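Local structure of electron transfer flavoprotein, beta subunit (Thermotoga maritima, 7KOE) at residues Lys170-Val175 with Ile185-Pro190. The protein probably transfers electrons as the FAD-binding beta subunit of an electron transfer flavoprotein. Numbering follows the deposited sequence.
Sequences KEMVIV and IRLKLP
Lys-170 to Val-175 and Ile-185 to Pro-190 hold parts of the antiparallel beta hairpin of strands 171-177 and 181-188, Lys-170, Leu-189 and Pro-190 lying just off the strand ends. Met-172/Leu-187 and Ile-174/Ile-185 are hydrogen-bonded pairs, Glu-171/Lys-188 and Val-173/Arg-186 non-hydrogen-bonded ones. Ile-174 and Ile-185 exchange N-to-O bonds in both directions; Met-172 N donates to Leu-187 O, but the return bond, Leu-187 N to Met-172 O, is weak.

On the face of Glu-171, Val-173, Arg-186 and Lys-188, Arg-186 starts with CG anti to its carbonyl carbon (chi1 -64°), then bends at chi3 so that its end comes nearer the other strand. The guanidinium lays one face over Val-173 CG2, which meets Arg-186 CG at 3.7 Å. At the guanidinium edge stands the Glu-171 carboxylate, its plane turned 85° away. The salt bridge from Arg-186 NH1 to Glu-171 OE2 is loose at 3.6 Å, OE2 being less surely placed; NH2 salt-bridges Glu-164. An alanine in place of Arg-186 would probably lose both ion pairs and the guanidinium cover of Val-173 CG2.

The face of Met-172, Ile-174, Ile-185 and Leu-187 is apolar. Met-172 and Leu-187 lie side by side, and Met-172 CE reaches Leu-187 CD1 at 4.1 Å. That methyl also touches Leu-189 CD2 at 3.9 Å, where the two side chains cross at about a right angle. Leu-193 packs on Met-172, Ile-174 and Leu-187, and Ile-185 and Arg-186 pair with a strand of the neighbouring Electron transfer flavoprotein chain, extending the sheet.

Past the Glu-171/Lys-188 pair, Lys-170 NZ forms a salt bridge with Asp-127 while its CD rests 3.6 Å from Leu-189 CD1. Leu-189 N donates to Lys-170 O at 2.8 Å, approaching from 35° above the carbonyl plane.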
loop_
_atom_site.group_PDB
_atom_site.type_symbol
_atom_site.label_atom_id
_atom_site.label_comp_id
_atom_site.label_asym_id
_atom_site.label_seq_id
_atom_site.Cartn_x
_atom_site.Cartn_y
_atom_site.Cartn_z
ATOM N N LYS A 170 -27.296 53.252 33.388
ATOM C CA LYS A 170 -26.431 52.681 32.319
ATOM C C LYS A 170 -25.045 52.384 32.902
ATOM O O LYS A 170 -24.043 52.759 32.269
ATOM C CB LYS A 170 -26.345 53.633 31.121
ATOM C CG LYS A 170 -26.494 52.978 29.753
ATOM C CD LYS A 170 -27.256 51.669 29.792
ATOM C CE LYS A 170 -28.757 51.856 29.849
ATOM N NZ LYS A 170 -29.456 51.001 28.861
ATOM N N GLU A 171 -25.008 51.741 34.072
ATOM C CA GLU A 171 -23.731 51.386 34.746
ATOM C C GLU A 171 -23.996 50.182 35.653
ATOM O O GLU A 171 -25.007 50.208 36.376
ATOM C CB GLU A 171 -23.194 52.577 35.541
ATOM C CG GLU A 171 -24.049 52.945 36.739
ATOM C CD GLU A 171 -23.720 54.300 37.342
ATOM O OE1 GLU A 171 -22.746 54.927 36.882
ATOM O OE2 GLU A 171 -24.438 54.725 38.268
ATOM N N MET A 172 -23.121 49.174 35.614
ATOM C CA MET A 172 -23.343 47.958 36.439
ATOM C C MET A 172 -22.068 47.572 37.196
ATOM O O MET A 172 -20.966 47.884 36.714
ATOM C CB MET A 172 -23.805 46.787 35.570
ATOM C CG MET A 172 -22.983 45.531 35.756
ATOM S SD MET A 172 -22.940 44.534 34.250
ATOM C CE MET A 172 -21.701 45.424 33.309
ATOM N N VAL A 173 -22.255 46.899 38.334
ATOM C CA VAL A 173 -21.207 46.433 39.234
ATOM C C VAL A 173 -20.964 44.953 38.986
ATOM O O VAL A 173 -21.865 44.123 39.154
ATOM C CB VAL A 173 -21.552 46.706 40.705
ATOM C CG1 VAL A 173 -20.612 45.949 41.622
ATOM C CG2 VAL A 173 -21.421 48.179 40.983
ATOM N N ILE A 174 -19.742 44.633 38.578
ATOM C CA ILE A 174 -19.293 43.266 38.405
ATOM C C ILE A 174 -18.322 42.949 39.532
ATOM O O ILE A 174 -17.986 43.805 40.344
ATOM C CB ILE A 174 -18.635 43.054 37.034
ATOM C CG1 ILE A 174 -17.288 43.771 36.997
ATOM C CG2 ILE A 174 -19.526 43.595 35.951
ATOM C CD1 ILE A 174 -16.333 43.230 35.980
ATOM N N VAL A 175 -17.890 41.693 39.597
ATOM C CA VAL A 175 -16.827 41.269 40.509
ATOM C C VAL A 175 -15.785 40.565 39.643
ATOM O O VAL A 175 -15.892 39.371 39.355
ATOM C CB VAL A 175 -17.331 40.361 41.636
ATOM C CG1 VAL A 175 -16.200 39.958 42.541
ATOM C CG2 VAL A 175 -18.377 41.069 42.460
ATOM N N ILE A 185 -16.295 46.346 40.697
ATOM C CA ILE A 185 -15.958 47.387 39.733
ATOM C C ILE A 185 -17.253 47.989 39.213
ATOM O O ILE A 185 -18.101 47.267 38.684
ATOM C CB ILE A 185 -15.123 46.834 38.566
ATOM C CG1 ILE A 185 -13.703 46.499 39.009
ATOM C CG2 ILE A 185 -15.072 47.820 37.427
ATOM C CD1 ILE A 185 -12.884 45.859 37.925
ATOM N N ARG A 186 -17.403 49.305 39.346
ATOM C CA ARG A 186 -18.538 50.007 38.748
ATOM C C ARG A 186 -18.222 50.247 37.281
ATOM O O ARG A 186 -17.627 51.257 36.910
ATOM C CB ARG A 186 -18.812 51.329 39.453
ATOM C CG ARG A 186 -19.242 51.205 40.889
ATOM C CD ARG A 186 -19.872 52.489 41.396
ATOM N NE ARG A 186 -21.207 52.683 40.842
ATOM C CZ ARG A 186 -22.318 52.216 41.401
ATOM N NH1 ARG A 186 -23.491 52.438 40.829
ATOM N NH2 ARG A 186 -22.256 51.528 42.533
ATOM N N LEU A 187 -18.625 49.310 36.432
ATOM C CA LEU A 187 -18.475 49.510 35.001
ATOM C C LEU A 187 -19.492 50.519 34.496
ATOM O O LEU A 187 -20.600 50.632 35.019
ATOM C CB LEU A 187 -18.650 48.197 34.254
ATOM C CG LEU A 187 -17.444 47.275 34.168
ATOM C CD1 LEU A 187 -17.719 46.296 33.086
ATOM C CD2 LEU A 187 -16.187 48.043 33.853
ATOM N N LYS A 188 -19.108 51.253 33.462
ATOM C CA LYS A 188 -19.976 52.235 32.830
ATOM C C LYS A 188 -20.435 51.678 31.492
ATOM O O LYS A 188 -19.609 51.421 30.612
ATOM C CB LYS A 188 -19.253 53.568 32.644
ATOM C CG LYS A 188 -20.095 54.643 31.979
ATOM C CD LYS A 188 -21.235 55.087 32.875
ATOM C CE LYS A 188 -22.121 56.099 32.174
ATOM N NZ LYS A 188 -21.390 57.360 31.872
ATOM N N LEU A 189 -21.742 51.479 31.350
ATOM C CA LEU A 189 -22.279 51.000 30.087
ATOM C C LEU A 189 -22.187 52.105 29.035
ATOM O O LEU A 189 -22.439 53.273 29.341
ATOM C CB LEU A 189 -23.727 50.544 30.248
ATOM C CG LEU A 189 -23.988 49.346 31.164
ATOM C CD1 LEU A 189 -25.383 48.801 30.921
ATOM C CD2 LEU A 189 -22.947 48.254 30.982
ATOM N N PRO A 190 -21.834 51.775 27.782
ATOM C CA PRO A 190 -21.603 50.465 27.161
ATOM C C PRO A 190 -20.291 49.797 27.546
ATOM O O PRO A 190 -19.236 50.415 27.460
ATOM C CB PRO A 190 -21.598 50.789 25.666
ATOM C CG PRO A 190 -22.109 52.184 25.547
ATOM C CD PRO A 190 -21.698 52.852 26.796
#